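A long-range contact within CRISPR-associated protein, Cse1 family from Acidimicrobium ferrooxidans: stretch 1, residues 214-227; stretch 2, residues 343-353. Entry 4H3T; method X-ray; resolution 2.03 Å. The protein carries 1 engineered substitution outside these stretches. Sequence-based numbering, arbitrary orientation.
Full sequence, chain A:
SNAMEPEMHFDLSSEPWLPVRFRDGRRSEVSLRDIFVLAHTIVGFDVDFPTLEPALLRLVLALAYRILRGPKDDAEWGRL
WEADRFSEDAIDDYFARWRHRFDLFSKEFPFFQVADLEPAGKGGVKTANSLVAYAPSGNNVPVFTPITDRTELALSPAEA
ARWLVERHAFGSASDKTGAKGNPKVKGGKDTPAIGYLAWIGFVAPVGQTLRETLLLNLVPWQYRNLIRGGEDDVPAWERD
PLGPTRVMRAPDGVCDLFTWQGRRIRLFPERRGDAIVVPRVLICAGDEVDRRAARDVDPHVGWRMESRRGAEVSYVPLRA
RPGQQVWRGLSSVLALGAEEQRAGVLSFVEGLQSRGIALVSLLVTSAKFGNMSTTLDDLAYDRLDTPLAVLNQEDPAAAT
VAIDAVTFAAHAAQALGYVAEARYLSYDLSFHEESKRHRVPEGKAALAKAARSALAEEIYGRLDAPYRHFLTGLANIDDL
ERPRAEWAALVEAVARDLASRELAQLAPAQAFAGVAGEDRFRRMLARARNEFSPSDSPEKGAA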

ATOM      1  N   LEU A 214     -12.790  -5.560   7.520  1.00 42.27           N
ATOM      2  CA  LEU A 214     -12.194  -6.757   8.108  1.00 42.25           C
ATOM      3  C   LEU A 214     -12.718  -8.024   7.432  1.00 47.94           C
ATOM      4  O   LEU A 214     -11.912  -8.844   7.013  1.00 45.81           O
ATOM      5  CB  LEU A 214     -12.457  -6.818   9.591  1.00 42.61           C
ATOM      6  CG  LEU A 214     -11.737  -5.756  10.439  1.00 44.49           C
ATOM      7  CD1 LEU A 214     -12.226  -5.873  11.899  1.00 43.95           C
ATOM      8  CD2 LEU A 214     -10.201  -5.861  10.359  1.00 46.28           C
ATOM      9  N   LEU A 215     -13.993  -8.100   7.176  1.00 44.74           N
ATOM     10  CA  LEU A 215     -14.566  -9.267   6.482  1.00 46.04           C
ATOM     11  C   LEU A 215     -14.127  -9.384   5.007  1.00 47.44           C
ATOM     12  O   LEU A 215     -13.869 -10.514   4.559  1.00 47.88           O
ATOM     13  CB  LEU A 215     -16.071  -9.261   6.594  1.00 47.75           C
ATOM     14  CG  LEU A 215     -16.602  -9.461   8.061  1.00 51.85           C
ATOM     15  CD1 LEU A 215     -18.085  -9.424   8.091  1.00 52.34           C
ATOM     16  CD2 LEU A 215     -16.149 -10.783   8.657  1.00 56.17           C
ATOM     17  N   LEU A 216     -13.990  -8.277   4.272  1.00 45.30           N
ATOM     18  CA  LEU A 216     -13.462  -8.303   2.883  1.00 44.27           C
ATOM     19  C   LEU A 216     -12.053  -8.854   2.847  1.00 46.41           C
ATOM     20  O   LEU A 216     -11.650  -9.366   1.799  1.00 47.11           O
ATOM     21  CB  LEU A 216     -13.479  -6.893   2.261  1.00 43.11           C
ATOM     22  CG  LEU A 216     -14.930  -6.366   2.051  1.00 47.99           C
ATOM     23  CD1 LEU A 216     -14.952  -4.848   1.760  1.00 48.86           C
ATOM     24  CD2 LEU A 216     -15.610  -7.107   0.925  1.00 48.52           C
ATOM     25  N   ASN A 217     -11.278  -8.705   3.960  1.00 40.24           N
ATOM     26  CA  ASN A 217      -9.889  -9.151   4.050  1.00 40.21           C
ATOM     27  C   ASN A 217      -9.718 -10.515   4.725  1.00 47.88           C
ATOM     28  O   ASN A 217      -8.597 -11.074   4.675  1.00 49.50           O
ATOM     29  CB  ASN A 217      -9.042  -8.106   4.788  1.00 41.87           C
ATOM     30  CG  ASN A 217      -8.709  -6.945   3.936  1.00 48.05           C
ATOM     31  OD1 ASN A 217      -7.762  -7.022   3.201  1.00 42.03           O
ATOM     32  ND2 ASN A 217      -9.521  -5.896   3.939  1.00 39.70           N
ATOM     33  N   LEU A 218     -10.772 -11.024   5.364  1.00 44.22           N
ATOM     34  CA  LEU A 218     -10.739 -12.305   6.057  1.00 44.85           C
ATOM     35  C   LEU A 218     -11.060 -13.399   5.078  1.00 47.07           C
ATOM     36  O   LEU A 218     -12.058 -14.073   5.165  1.00 48.23           O
ATOM     37  CB  LEU A 218     -11.648 -12.331   7.269  1.00 45.41           C
ATOM     38  CG  LEU A 218     -11.131 -11.515   8.462  1.00 50.83           C
ATOM     39  CD1 LEU A 218     -12.303 -11.244   9.410  1.00 55.36           C
ATOM     40  CD2 LEU A 218      -9.972 -12.190   9.130  1.00 49.83           C
ATOM     41  N   VAL A 219     -10.093 -13.658   4.208  1.00 46.00           N
ATOM     42  CA  VAL A 219     -10.224 -14.704   3.231  1.00 44.96           C
ATOM     43  C   VAL A 219     -10.372 -16.071   3.991  1.00 48.20           C
ATOM     44  O   VAL A 219      -9.492 -16.417   4.832  1.00 45.52           O
ATOM     45  CB  VAL A 219      -9.006 -14.745   2.265  1.00 48.20           C
ATOM     46  CG1 VAL A 219      -9.207 -15.822   1.202  1.00 49.92           C
ATOM     47  CG2 VAL A 219      -8.718 -13.374   1.629  1.00 46.83           C
ATOM     48  N   PRO A 220     -11.392 -16.874   3.672  1.00 45.35           N
ATOM     49  CA  PRO A 220     -11.519 -18.157   4.365  1.00 48.04           C
ATOM     50  C   PRO A 220     -10.337 -19.094   4.073  1.00 53.77           C
ATOM     51  O   PRO A 220      -9.774 -19.063   2.967  1.00 50.97           O
ATOM     52  CB  PRO A 220     -12.849 -18.698   3.844  1.00 50.86           C
ATOM     53  CG  PRO A 220     -13.650 -17.492   3.607  1.00 52.65           C
ATOM     54  CD  PRO A 220     -12.616 -16.593   2.914  1.00 46.64           C
ATOM     55  N   TRP A 221      -9.961 -19.921   5.087  1.00 50.54           N
ATOM     56  CA  TRP A 221      -8.822 -20.847   4.999  1.00 50.98           C
ATOM     57  C   TRP A 221      -8.977 -21.853   3.836  1.00 54.54           C
ATOM     58  O   TRP A 221      -7.980 -22.298   3.283  1.00 54.94           O
ATOM     59  CB  TRP A 221      -8.667 -21.616   6.313  1.00 51.80           C
ATOM     60  CG  TRP A 221      -8.394 -20.759   7.504  1.00 50.59           C
ATOM     61  CD1 TRP A 221      -7.847 -19.507   7.527  1.00 52.36           C
ATOM     62  CD2 TRP A 221      -8.732 -21.075   8.853  1.00 50.21           C
ATOM     63  NE1 TRP A 221      -7.801 -19.037   8.814  1.00 50.46           N
ATOM     64  CE2 TRP A 221      -8.259 -20.016   9.658  1.00 52.86           C
ATOM     65  CE3 TRP A 221      -9.290 -22.205   9.474  1.00 52.44           C
ATOM     66  CZ2 TRP A 221      -8.421 -20.012  11.033  1.00 52.03           C
ATOM     67  CZ3 TRP A 221      -9.441 -22.199  10.848  1.00 53.38           C
ATOM     68  CH2 TRP A 221      -9.057 -21.088  11.602  1.00 52.46           C
ATOM     69  N   GLN A 222     -10.219 -22.170   3.438  1.00 50.44           N
ATOM     70  CA  GLN A 222     -10.509 -23.068   2.321  1.00 52.21           C
ATOM     71  C   GLN A 222      -9.937 -22.552   0.989  1.00 54.14           C
ATOM     72  O   GLN A 222      -9.678 -23.346   0.106  1.00 54.88           O
ATOM     73  CB  GLN A 222     -12.032 -23.238   2.214  1.00 54.63           C
ATOM     74  CG  GLN A 222     -12.564 -24.306   1.313  1.00 75.15           C
ATOM     75  CD  GLN A 222     -14.093 -24.223   1.184  1.00 89.21           C
ATOM     76  OE1 GLN A 222     -14.757 -23.205   1.491  1.00 78.45           O
ATOM     77  NE2 GLN A 222     -14.662 -25.216   0.552  1.00 78.84           N
ATOM     78  N   TYR A 223      -9.685 -21.239   0.842  1.00 50.46           N
ATOM     79  CA  TYR A 223      -9.052 -20.709  -0.368  1.00 47.77           C
ATOM     80  C   TYR A 223      -7.539 -20.955  -0.346  1.00 52.64           C
ATOM     81  O   TYR A 223      -6.754 -20.012  -0.211  1.00 50.25           O
ATOM     82  CB  TYR A 223      -9.324 -19.204  -0.511  1.00 46.16           C
ATOM     83  CG  TYR A 223     -10.760 -18.876  -0.847  1.00 47.92           C
ATOM     84  CD1 TYR A 223     -11.169 -18.727  -2.168  1.00 51.27           C
ATOM     85  CD2 TYR A 223     -11.712 -18.727   0.149  1.00 49.02           C
ATOM     86  CE1 TYR A 223     -12.507 -18.492  -2.489  1.00 52.64           C
ATOM     87  CE2 TYR A 223     -13.054 -18.493  -0.160  1.00 50.79           C
ATOM     88  CZ  TYR A 223     -13.422 -18.254  -1.476  1.00 56.76           C
ATOM     89  OH  TYR A 223     -14.722 -17.967  -1.805  1.00 57.08           O
ATOM     90  N   ARG A 224      -7.127 -22.207  -0.475  1.00 52.57           N
ATOM     91  CA  ARG A 224      -5.708 -22.592  -0.394  1.00 54.70           C
ATOM     92  C   ARG A 224      -4.881 -21.991  -1.540  1.00 58.78           C
ATOM     93  O   ARG A 224      -3.674 -21.857  -1.421  1.00 55.93           O
ATOM     94  CB  ARG A 224      -5.553 -24.111  -0.381  1.00 62.66           C
ATOM     95  CG  ARG A 224      -6.163 -24.805   0.849  1.00 74.11           C
ATOM     96  CD  ARG A 224      -5.099 -25.377   1.770  1.00 94.12           C
ATOM     97  NE  ARG A 224      -4.081 -26.142   1.033  1.00103.05           N
ATOM     98  CZ  ARG A 224      -2.807 -26.303   1.400  1.00114.88           C
ATOM     99  NH1 ARG A 224      -2.356 -25.775   2.541  1.00 83.53           N
ATOM    100  NH2 ARG A 224      -1.973 -27.000   0.633  1.00109.28           N
ATOM    101  N   ASN A 225      -5.532 -21.626  -2.621  1.00 53.84           N
ATOM    102  CA  ASN A 225      -4.900 -20.913  -3.744  1.00 53.72           C
ATOM    103  C   ASN A 225      -4.624 -19.461  -3.469  1.00 56.01           C
ATOM    104  O   ASN A 225      -3.832 -18.854  -4.192  1.00 52.73           O
ATOM    105  CB  ASN A 225      -5.802 -20.983  -4.999  1.00 57.00           C
ATOM    106  CG  ASN A 225      -7.279 -20.556  -4.754  1.00 78.18           C
ATOM    107  OD1 ASN A 225      -7.925 -20.954  -3.734  1.00 58.15           O
ATOM    108  ND2 ASN A 225      -7.877 -19.773  -5.691  1.00 67.41           N
ATOM    109  N   LEU A 226      -5.318 -18.863  -2.467  1.00 52.71           N
ATOM    110  CA  LEU A 226      -5.218 -17.455  -2.132  1.00 49.59           C
ATOM    111  C   LEU A 226      -4.466 -17.153  -0.837  1.00 55.16           C
ATOM    112  O   LEU A 226      -3.901 -16.057  -0.715  1.00 54.35           O
ATOM    113  CB  LEU A 226      -6.635 -16.899  -2.031  1.00 48.05           C
ATOM    114  CG  LEU A 226      -7.546 -17.091  -3.241  1.00 53.25           C
ATOM    115  CD1 LEU A 226      -8.847 -16.299  -3.025  1.00 53.24           C
ATOM    116  CD2 LEU A 226      -6.827 -16.709  -4.630  1.00 51.80           C
ATOM    117  N   ILE A 227      -4.558 -18.022   0.178  1.00 50.68           N
ATOM    118  CA  ILE A 227      -3.873 -17.822   1.470  1.00 50.56           C
ATOM    119  C   ILE A 227      -3.445 -19.138   2.088  1.00 54.77           C
ATOM    120  O   ILE A 227      -3.918 -20.180   1.678  1.00 53.58           O
ATOM    121  CB  ILE A 227      -4.794 -17.114   2.512  1.00 54.00           C
ATOM    122  CG1 ILE A 227      -6.121 -17.922   2.833  1.00 54.37           C
ATOM    123  CG2 ILE A 227      -5.128 -15.773   2.149  1.00 57.91           C
ATOM    124  CD1 ILE A 227      -6.564 -17.649   4.314  1.00 65.85           C
ATOM    125  N   ALA A 343      -3.255  -9.942  -6.302  1.00 42.39           N
ATOM    126  CA  ALA A 343      -3.327 -10.169  -4.852  1.00 40.83           C
ATOM    127  C   ALA A 343      -4.476 -11.106  -4.554  1.00 43.48           C
ATOM    128  O   ALA A 343      -5.563 -10.956  -5.107  1.00 41.70           O
ATOM    129  CB  ALA A 343      -3.507  -8.870  -4.113  1.00 42.15           C
ATOM    130  N   GLY A 344      -4.238 -12.105  -3.702  1.00 41.66           N
ATOM    131  CA  GLY A 344      -5.267 -13.113  -3.432  1.00 43.32           C
ATOM    132  C   GLY A 344      -6.540 -12.513  -2.864  1.00 43.49           C
ATOM    133  O   GLY A 344      -7.629 -13.010  -3.094  1.00 44.41           O
ATOM    134  N   VAL A 345      -6.416 -11.378  -2.168  1.00 41.01           N
ATOM    135  CA  VAL A 345      -7.594 -10.680  -1.584  1.00 39.21           C
ATOM    136  C   VAL A 345      -8.519 -10.164  -2.693  1.00 44.08           C
ATOM    137  O   VAL A 345      -9.752 -10.167  -2.535  1.00 43.30           O
ATOM    138  CB  VAL A 345      -7.189  -9.555  -0.580  1.00 39.66           C
ATOM    139  CG1 VAL A 345      -6.630  -8.309  -1.244  1.00 39.88           C
ATOM    140  CG2 VAL A 345      -8.381  -9.207   0.282  1.00 39.74           C
ATOM    141  N   LEU A 346      -7.933  -9.768  -3.847  1.00 39.92           N
ATOM    142  CA  LEU A 346      -8.751  -9.304  -4.945  1.00 41.79           C
ATOM    143  C   LEU A 346      -9.509 -10.466  -5.614  1.00 46.44           C
ATOM    144  O   LEU A 346     -10.656 -10.282  -6.035  1.00 47.54           O
ATOM    145  CB  LEU A 346      -7.867  -8.542  -5.940  1.00 41.93           C
ATOM    146  CG  LEU A 346      -7.225  -7.233  -5.366  1.00 44.43           C
ATOM    147  CD1 LEU A 346      -6.464  -6.511  -6.497  1.00 46.65           C
ATOM    148  CD2 LEU A 346      -8.231  -6.329  -4.753  1.00 44.79           C
ATOM    149  N   SER A 347      -8.872 -11.634  -5.731  1.00 44.40           N
ATOM    150  CA  SER A 347      -9.521 -12.855  -6.247  1.00 45.95           C
ATOM    151  C   SER A 347     -10.621 -13.263  -5.295  1.00 49.66           C
ATOM    152  O   SER A 347     -11.669 -13.651  -5.733  1.00 47.33           O
ATOM    153  CB  SER A 347      -8.512 -13.984  -6.349  1.00 48.75           C
ATOM    154  OG  SER A 347      -7.428 -13.704  -7.208  1.00 52.59           O
ATOM    155  N   PHE A 348     -10.423 -13.086  -3.964  1.00 43.71           N
ATOM    156  CA  PHE A 348     -11.512 -13.392  -3.056  1.00 44.25           C
ATOM    157  C   PHE A 348     -12.706 -12.429  -3.281  1.00 49.36           C
ATOM    158  O   PHE A 348     -13.838 -12.867  -3.462  1.00 45.41           O
ATOM    159  CB  PHE A 348     -11.035 -13.297  -1.599  1.00 44.57           C
ATOM    160  CG  PHE A 348     -12.154 -13.471  -0.629  1.00 45.52           C
ATOM    161  CD1 PHE A 348     -12.921 -14.631  -0.633  1.00 47.79           C
ATOM    162  CD2 PHE A 348     -12.456 -12.479   0.297  1.00 44.37           C
ATOM    163  CE1 PHE A 348     -13.942 -14.815   0.291  1.00 50.13           C
ATOM    164  CE2 PHE A 348     -13.528 -12.631   1.179  1.00 47.72           C
ATOM    165  CZ  PHE A 348     -14.257 -13.809   1.178  1.00 48.31           C
ATOM    166  N   VAL A 349     -12.430 -11.105  -3.270  1.00 45.58           N
ATOM    167  CA  VAL A 349     -13.471 -10.063  -3.397  1.00 46.65           C
ATOM    168  C   VAL A 349     -14.242 -10.198  -4.768  1.00 51.25           C
ATOM    169  O   VAL A 349     -15.419  -9.842  -4.859  1.00 49.14           O
ATOM    170  CB  VAL A 349     -12.884  -8.619  -3.210  1.00 51.84           C
ATOM    171  CG1 VAL A 349     -13.917  -7.531  -3.554  1.00 53.79           C
ATOM    172  CG2 VAL A 349     -12.443  -8.429  -1.779  1.00 51.94           C
ATOM    173  N   GLU A 350     -13.533 -10.595  -5.812  1.00 50.27           N
ATOM    174  CA  GLU A 350     -14.066 -10.789  -7.163  1.00 51.45           C
ATOM    175  C   GLU A 350     -15.312 -11.692  -7.122  1.00 59.99           C
ATOM    176  O   GLU A 350     -16.242 -11.450  -7.879  1.00 60.11           O
ATOM    177  CB  GLU A 350     -12.931 -11.368  -8.041  1.00 52.51           C
ATOM    178  CG  GLU A 350     -13.232 -11.839  -9.439  1.00 62.21           C
ATOM    179  CD  GLU A 350     -12.042 -12.478 -10.143  1.00 69.38           C
ATOM    180  OE1 GLU A 350     -10.868 -12.243  -9.749  1.00 60.08           O
ATOM    181  OE2 GLU A 350     -12.301 -13.213 -11.125  1.00 71.65           O
ATOM    182  N   GLY A 351     -15.349 -12.689  -6.222  1.00 58.07           N
ATOM    183  CA  GLY A 351     -16.501 -13.564  -6.097  1.00 58.32           C
ATOM    184  C   GLY A 351     -17.618 -13.116  -5.167  1.00 61.28           C
ATOM    185  O   GLY A 351     -18.483 -13.937  -4.880  1.00 62.32           O
ATOM    186  N   LEU A 352     -17.651 -11.848  -4.696  1.00 56.41           N
ATOM    187  CA  LEU A 352     -18.659 -11.376  -3.710  1.00 56.34           C
ATOM    188  C   LEU A 352     -19.824 -10.481  -4.226  1.00 61.63           C
ATOM    189  O   LEU A 352     -20.577  -9.928  -3.413  1.00 62.85           O
ATOM    190  CB  LEU A 352     -17.932 -10.583  -2.577  1.00 53.89           C
ATOM    191  CG  LEU A 352     -16.821 -11.325  -1.859  1.00 55.59           C
ATOM    192  CD1 LEU A 352     -16.208 -10.479  -0.757  1.00 55.77           C
ATOM    193  CD2 LEU A 352     -17.303 -12.660  -1.326  1.00 55.76           C
ATOM    194  N   GLN A 353     -20.002 -10.336  -5.502  1.00 61.20           N
ATOM    195  CA  GLN A 353     -21.158  -9.549  -6.039  1.00 65.05           C
ATOM    196  C   GLN A 353     -22.575  -9.995  -5.508  1.00 68.95           C
ATOM    197  O   GLN A 353     -23.417  -9.149  -5.151  1.00 65.31           O
ATOM    198  CB  GLN A 353     -21.188  -9.712  -7.555  1.00 67.25           C
ATOM    199  CG  GLN A 353     -19.903  -9.094  -8.193  1.00 69.92           C
ATOM    200  CD  GLN A 353     -20.167  -8.301  -9.464  1.00 83.50           C
ATOM    201  OE1 GLN A 353     -20.919  -7.316  -9.468  1.00 80.73           O
ATOM    202  NE2 GLN A 353     -19.488  -8.644 -10.548  1.00 78.56           N
TER
HETATM  203  O   HOH W   1     -14.805 -15.513  -3.429  1.00 55.72           O

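No direct hydrogen bond joins these two stretches. The contact is apolar packing around one ring, Phe348, plus a single bridging water. Together the stretches bury 512 Å², and Phe348 has the largest covered area.

Phe348 sits on the helix that begins at Gly344, with chi1 in the t well. Stretch 1 covers one face and part of the edge of its ring. Val219 CA lies over one face. At the edge are Tyr223 CZ and the carbonyl oxygens of Leu215 and Leu216. Leu216 O is 3.5 Å from Phe348 CD2. The C-H edge of an aromatic ring carries slight positive charge, so it tolerates carbonyl oxygens well. Pro220 CD comes to 3.4 Å from Phe348 CE1, a tight apolar contact.

Tyr223 meets Phe348 edge-to-face. The Phe348 edge points at the Tyr223 face, with centroids 5.3 Å apart and planes at 76°. Tyr223 ends a type I turn that starts at Pro220, closed by Tyr223 N to Pro220 O at 3.0 Å. The Tyr223 hydroxyl accepts from the water: water 1 donates to Tyr223 OH at 2.9 Å and to Phe348 O at 2.8 Å.

At the start of the helix the backbones come close. Leu226 CA and Gly344 CA are 4.5 Å apart. Glycine suits this place, since an ideal CB on Gly344 would lie 2.7 Å from Leu226 O, a clash. The CA-to-CB bond of Leu226 points toward stretch 2. Its CD1 is 3.5 Å from Gly344 O, and its CD2 is 3.6 Å from Ser347 CB. The CA-to-CB bond of Ser347 points toward stretch 1.

Aliphatic side chains fill the rest. Val219 CG2 packs 4.0 Å from Phe348 CB. Leu216 CD2 reaches Leu352 CD1 at 3.8 Å. Both pairs are apolar on both sides. Val345 CG2 lies 3.6 Å from a carbonyl oxygen, Leu216 O.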